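Local coordinates for ABC transporter, substrate binding protein (Agrobacterium tumefaciens, PDB 3C9H) that probably captures a solute in the periplasm and delivers it to an ABC transporter for import, and binds a magnesium ion, at residues 40-45 with 90-95; 133-138 with 261-266. All blocks are in the same frame, centred on the assembly; numbering follows the deposited sequence.

In the fold
Both contacts are buried near the middle of the chain, and they meet through neighbouring strands: 90-93 of interaction 1 pairs antiparallel with 258-268, the strand that carries residues 261-266 of interaction 2. Interaction 1 is a parallel pairing whose C-terminal ends run out into loops, where serines, magnesium and citrate gather. Interaction 2 is antiparallel, with 133-138 meeting 261-266 where strand 258-268 is interrupted, and its polar core is a Glu-Arg salt bridge, braced by two hydroxyls and with no metal. The citrate connects them: its O1 takes bonds from Ser41 and Ser94 in interaction 1 and from Arg263, the cationic member of interaction 2.

Interaction 1: residues 40-45 with 90-95; sequences SSLDEP and FAFSSA. With MG (magnesium ion), chain C; CIT (citric acid), chain D.
Ser41 sits at the centre here, with its backbone and side chain both engaged. Its N-H bonds the carbonyl of Phe92, Ser41 N to Phe92 O 3.0 Å; the nitrogen lies almost on the C=O axis, the N-H itself somewhat bent off the line (154°). The same oxygen also receives the CA-H of Ser40 and a weak bond from a water that donates to Ser41 OG as well. With chi1 at 68°, Ser41 OG lies between its own N and carbonyl carbon, turned to citrate: it donates to CIT O1 at 2.9 Å and takes a long, weak bond from the N-H of Ser94. Ser94 OG, likewise between its backbone N and carbonyl carbon, gives CIT O1 a second bond of 2.8 Å, so two hydroxyls, with Arg263 NH1 as a third donor, grip one carboxylate oxygen. This is where parallel strands 35-40 and 90-93 end, and a ligand site at the C-terminal ends of such strands is a familiar feature of periplasmic binding proteins. Two ST turns shape the exits: Ser40 OG accepts from Leu42 N, 3.0 Å away, and Ser93 OG from Ala95 N. Ser40 OG also bonds Tyr65 and lies in plane at the edge of the Phe92 ring; Leu42 runs alongside that ring, its CD2 4.1 Å from Phe92 CE2. The carbonyl O of Ser41, in the middle of the first turn, binds magnesium at 2.3 Å, as do Asp43 OD1, a water, and the citrate, which chelates the ion through carboxylate O2 and hydroxyl O7. Tyr238, Tyr176 and Thr70 also hydrogen-bond this citrate, probably from the crystallisation liquor.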
loop_
_atom_site.group_PDB
_atom_site.type_symbol
_atom_site.label_atom_id
_atom_site.label_comp_id
_atom_site.label_asym_id
_atom_site.label_seq_id
_atom_site.Cartn_x
_atom_site.Cartn_y
_atom_site.Cartn_z
ATOM N N SER A 40 1.965 -3.040 11.099
ATOM C CA SER A 40 2.069 -2.210 9.884
ATOM C C SER A 40 2.600 -2.941 8.676
ATOM O O SER A 40 3.407 -3.859 8.762
ATOM C CB SER A 40 2.917 -0.988 10.180
ATOM O OG SER A 40 3.188 -0.212 9.032
ATOM N N SER A 41 2.109 -2.558 7.513
ATOM C CA SER A 41 2.595 -3.134 6.288
ATOM C C SER A 41 3.673 -2.269 5.657
ATOM O O SER A 41 4.212 -2.657 4.639
ATOM C CB SER A 41 1.463 -3.373 5.300
ATOM O OG SER A 41 0.908 -2.152 4.806
ATOM N N LEU A 42 3.948 -1.100 6.237
ATOM C CA LEU A 42 4.960 -0.195 5.720
ATOM C C LEU A 42 6.325 -0.818 6.003
ATOM O O LEU A 42 6.694 -1.043 7.168
ATOM C CB LEU A 42 4.830 1.211 6.314
ATOM C CG LEU A 42 5.866 2.269 5.837
ATOM C CD1 LEU A 42 5.840 2.512 4.325
ATOM C CD2 LEU A 42 5.717 3.586 6.543
ATOM N N ASP A 43 7.067 -1.122 4.940
ATOM C CA ASP A 43 8.367 -1.803 5.084
ATOM C C ASP A 43 9.232 -1.045 6.095
ATOM O O ASP A 43 9.417 0.188 5.984
ATOM C CB ASP A 43 9.111 -1.889 3.752
ATOM C CG ASP A 43 8.437 -2.823 2.748
ATOM O OD1 ASP A 43 7.303 -3.286 2.974
ATOM O OD2 ASP A 43 9.064 -3.103 1.710
ATOM N N GLU A 44 9.762 -1.788 7.066
ATOM C CA GLU A 44 10.431 -1.193 8.228
ATOM C C GLU A 44 11.503 -0.155 7.916
ATOM O O GLU A 44 11.527 0.876 8.570
ATOM C CB GLU A 44 10.947 -2.267 9.178
ATOM C CG GLU A 44 11.474 -1.714 10.505
ATOM C CD GLU A 44 12.955 -1.386 10.486
ATOM O OE1 GLU A 44 13.614 -1.649 9.448
ATOM O OE2 GLU A 44 13.456 -0.892 11.535
ATOM N N PRO A 45 12.388 -0.400 6.927
ATOM C CA PRO A 45 13.401 0.636 6.670
ATOM C C PRO A 45 12.838 1.960 6.215
ATOM O O PRO A 45 13.391 2.992 6.559
ATOM C CB PRO A 45 14.328 -0.009 5.634
ATOM C CG PRO A 45 14.093 -1.485 5.793
ATOM C CD PRO A 45 12.623 -1.595 6.093
ATOM N N PHE A 90 -1.907 0.425 17.258
ATOM C CA PHE A 90 -2.051 1.088 15.954
ATOM C C PHE A 90 -1.897 0.062 14.833
ATOM O O PHE A 90 -0.951 -0.747 14.840
ATOM C CB PHE A 90 -1.015 2.215 15.800
ATOM C CG PHE A 90 -1.252 3.113 14.606
ATOM C CD1 PHE A 90 -2.407 3.863 14.480
ATOM C CD2 PHE A 90 -0.313 3.209 13.615
ATOM C CE1 PHE A 90 -2.601 4.675 13.352
ATOM C CE2 PHE A 90 -0.500 4.026 12.499
ATOM C CZ PHE A 90 -1.657 4.754 12.379
ATOM N N ALA A 91 -2.849 0.072 13.891
ATOM C CA ALA A 91 -2.829 -0.771 12.727
ATOM C C ALA A 91 -2.717 0.137 11.532
ATOM O O ALA A 91 -3.518 1.067 11.367
ATOM C CB ALA A 91 -4.104 -1.625 12.631
ATOM N N PHE A 92 -1.747 -0.126 10.683
ATOM C CA PHE A 92 -1.457 0.733 9.528
ATOM C C PHE A 92 -1.268 -0.134 8.287
ATOM O O PHE A 92 -0.290 -0.907 8.198
ATOM C CB PHE A 92 -0.209 1.554 9.854
ATOM C CG PHE A 92 0.121 2.633 8.823
ATOM C CD1 PHE A 92 -0.805 3.586 8.487
ATOM C CD2 PHE A 92 1.399 2.717 8.270
ATOM C CE1 PHE A 92 -0.513 4.579 7.574
ATOM C CE2 PHE A 92 1.699 3.725 7.365
ATOM C CZ PHE A 92 0.722 4.650 7.024
ATOM N N SER A 93 -2.196 -0.021 7.328
ATOM C CA SER A 93 -2.294 -0.965 6.225
ATOM C C SER A 93 -2.726 -0.324 4.923
ATOM O O SER A 93 -3.605 0.551 4.899
ATOM C CB SER A 93 -3.305 -2.045 6.589
ATOM O OG SER A 93 -3.472 -2.972 5.541
ATOM N N SER A 94 -2.111 -0.805 3.851
ATOM C CA SER A 94 -2.433 -0.432 2.505
ATOM C C SER A 94 -3.633 -1.231 1.975
ATOM O O SER A 94 -4.142 -0.919 0.893
ATOM C CB SER A 94 -1.229 -0.607 1.598
ATOM O OG SER A 94 -0.682 -1.898 1.742
ATOM N N ALA A 95 -4.072 -2.247 2.721
ATOM C CA ALA A 95 -5.271 -2.994 2.341
ATOM C C ALA A 95 -6.528 -2.246 2.864
ATOM O O ALA A 95 -7.102 -2.567 3.903
ATOM C CB ALA A 95 -5.212 -4.453 2.771
HETATM MG MG MG C . 5.135 -4.100 3.150
HETATM C C1 CIT D . 2.741 -2.636 1.640
HETATM O O1 CIT D . 2.029 -1.758 2.203
HETATM O O2 CIT D . 3.985 -2.521 1.620
HETATM C C2 CIT D . 2.106 -3.811 0.946
HETATM C C3 CIT D . 2.897 -5.125 1.094
HETATM O O7 CIT D . 3.242 -5.342 2.495
HETATM C C4 CIT D . 2.068 -6.315 0.620
HETATM C C5 CIT D . 0.854 -6.557 1.460
HETATM O O3 CIT D . -0.280 -6.777 0.927
HETATM O O4 CIT D . 1.037 -6.590 2.686
HETATM C C6 CIT D . 4.199 -5.111 0.276
HETATM O O5 CIT D . 5.331 -5.254 0.812
HETATM O O6 CIT D . 4.172 -4.939 -0.949
HETATM O O HOH W 1 0.808 0.468 5.620
HETATM O O HOH W 2 5.861 -5.624 4.682
#

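Interaction 2: residues 133-138 with 261-266; sequences TFEPAV and MSRIGL
Glu135 and Met261 face each other as an antiparallel hydrogen-bonded pair, with both backbone bonds made: Glu135 N to Met261 O at 2.8 Å is nearly linear, while Met261 N approaches Glu135 O from above the carbonyl plane. Next to this pair, at Thr133, Ser262 and Arg263, side-chain bonds take over. Ser262 OG, anti to its carbonyl carbon, donates in plane to Thr133 O at 2.7 Å. Thr133 OG1, between its own N and carbonyl carbon, accepts from Arg263 N at 2.8 Å along a practically straight line (178°) and donates its own hydrogen bond to Glu135 OE2. Extended from CG to NE, Arg263 crosses the Glu135 side chain obliquely and meets the carboxylate side-on: Arg263 NE to Glu135 OE2 is 2.7 Å and Arg263 NH2 to Glu135 OE1 is 2.9 Å, both on syn lone pairs. The NH2 bond lies in the guanidinium plane; the shorter NE bond is bent and tilted from it. The two planes are 28° apart. Thr133 comes to OE2 on the anti lone pair, and Ser237 bonds OE1. Met261, bent back at chi2 and chi3, puts SD 4.1 Å from Glu135 OE2. In this solute-binding fold the pair stands behind the ligand pocket, since Arg263 NH1 bonds the bound citrate. Glu135 is therefore a second-shell residue: its two-point grip fixes the rotation of the guanidinium, presents NH1 to the citrate, and probably keeps both buried groups ionised.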
loop_
_atom_site.group_PDB
_atom_site.type_symbol
_atom_site.label_atom_id
_atom_site.label_comp_id
_atom_site.label_asym_id
_atom_site.label_seq_id
_atom_site.Cartn_x
_atom_site.Cartn_y
_atom_site.Cartn_z
ATOM N N THR A 133 -1.909 8.530 3.242
ATOM C CA THR A 133 -0.965 8.645 2.148
ATOM C C THR A 133 -1.752 8.619 0.838
ATOM O O THR A 133 -2.946 8.329 0.830
ATOM C CB THR A 133 0.015 7.447 2.120
ATOM O OG1 THR A 133 -0.694 6.245 1.744
ATOM C CG2 THR A 133 0.713 7.260 3.489
ATOM N N PHE A 134 -1.057 8.864 -0.265
ATOM C CA PHE A 134 -1.673 8.866 -1.607
ATOM C C PHE A 134 -0.621 8.241 -2.552
ATOM O O PHE A 134 0.286 8.924 -3.010
ATOM C CB PHE A 134 -2.008 10.336 -1.943
ATOM C CG PHE A 134 -2.974 10.533 -3.083
ATOM C CD1 PHE A 134 -4.341 10.342 -2.901
ATOM C CD2 PHE A 134 -2.516 10.958 -4.321
ATOM C CE1 PHE A 134 -5.245 10.552 -3.961
ATOM C CE2 PHE A 134 -3.401 11.167 -5.384
ATOM C CZ PHE A 134 -4.766 10.964 -5.201
ATOM N N GLU A 135 -0.718 6.927 -2.782
ATOM C CA GLU A 135 0.352 6.125 -3.454
ATOM C C GLU A 135 -0.143 5.354 -4.687
ATOM O O GLU A 135 -1.085 4.598 -4.585
ATOM C CB GLU A 135 0.956 5.129 -2.448
ATOM C CG GLU A 135 1.770 5.813 -1.340
ATOM C CD GLU A 135 2.135 4.848 -0.230
ATOM O OE1 GLU A 135 3.023 3.999 -0.464
ATOM O OE2 GLU A 135 1.499 4.900 0.847
ATOM N N PRO A 136 0.474 5.572 -5.866
ATOM C CA PRO A 136 0.009 4.929 -7.093
ATOM C C PRO A 136 0.578 3.527 -7.328
ATOM O O PRO A 136 1.655 3.207 -6.821
ATOM C CB PRO A 136 0.500 5.870 -8.182
ATOM C CG PRO A 136 1.825 6.374 -7.649
ATOM C CD PRO A 136 1.569 6.518 -6.128
ATOM N N ALA A 137 -0.185 2.713 -8.052
ATOM C CA ALA A 137 0.247 1.412 -8.567
ATOM C C ALA A 137 0.804 1.630 -9.965
ATOM O O ALA A 137 0.058 2.048 -10.896
ATOM C CB ALA A 137 -0.901 0.481 -8.643
ATOM N N VAL A 138 2.080 1.304 -10.129
ATOM C CA VAL A 138 2.845 1.708 -11.313
ATOM C C VAL A 138 3.494 0.516 -12.010
ATOM O O VAL A 138 3.576 -0.586 -11.456
ATOM C CB VAL A 138 3.956 2.715 -10.926
ATOM C CG1 VAL A 138 3.362 3.911 -10.202
ATOM C CG2 VAL A 138 5.072 2.015 -10.075
ATOM N N MET A 261 -3.866 4.201 -4.012
ATOM C CA MET A 261 -4.330 3.753 -2.704
ATOM C C MET A 261 -3.848 4.717 -1.663
ATOM O O MET A 261 -2.983 5.554 -1.919
ATOM C CB MET A 261 -3.854 2.328 -2.375
ATOM C CG MET A 261 -2.371 2.170 -2.031
ATOM S SD MET A 261 -1.742 2.620 -0.363
ATOM C CE MET A 261 -3.094 2.002 0.574
ATOM N N SER A 262 -4.397 4.560 -0.470
ATOM C CA SER A 262 -4.014 5.393 0.655
ATOM C C SER A 262 -3.865 4.470 1.840
ATOM O O SER A 262 -4.782 3.707 2.114
ATOM C CB SER A 262 -5.120 6.399 0.953
ATOM O OG SER A 262 -5.321 7.326 -0.104
ATOM N N ARG A 263 -2.734 4.521 2.552
ATOM C CA ARG A 263 -2.568 3.710 3.757
ATOM C C ARG A 263 -3.563 4.197 4.822
ATOM O O ARG A 263 -3.716 5.408 5.054
ATOM C CB ARG A 263 -1.136 3.818 4.294
ATOM C CG ARG A 263 -0.133 3.160 3.392
ATOM C CD ARG A 263 1.288 3.337 3.850
ATOM N NE ARG A 263 2.116 3.023 2.704
ATOM C CZ ARG A 263 2.559 1.817 2.391
ATOM N NH1 ARG A 263 2.408 0.778 3.205
ATOM N NH2 ARG A 263 3.214 1.675 1.253
ATOM N N ILE A 264 -4.236 3.258 5.458
ATOM C CA ILE A 264 -5.256 3.565 6.458
ATOM C C ILE A 264 -4.771 3.199 7.848
ATOM O O ILE A 264 -4.303 2.077 8.086
ATOM C CB ILE A 264 -6.584 2.830 6.133
ATOM C CG1 ILE A 264 -7.259 3.427 4.886
ATOM C CG2 ILE A 264 -7.575 2.867 7.335
ATOM C CD1 ILE A 264 -8.597 2.699 4.574
ATOM N N GLY A 265 -4.835 4.177 8.745
ATOM C CA GLY A 265 -4.511 4.000 10.130
ATOM C C GLY A 265 -5.744 4.002 11.008
ATOM O O GLY A 265 -6.678 4.753 10.791
ATOM N N LEU A 266 -5.714 3.146 12.017
ATOM C CA LEU A 266 -6.784 3.054 13.040
ATOM C C LEU A 266 -6.199 2.478 14.333
ATOM O O LEU A 266 -5.149 1.864 14.305
ATOM C CB LEU A 266 -7.949 2.200 12.542
ATOM C CG LEU A 266 -7.690 0.719 12.213
ATOM C CD1 LEU A 266 -7.688 -0.123 13.496
ATOM C CD2 LEU A 266 -8.733 0.151 11.173
#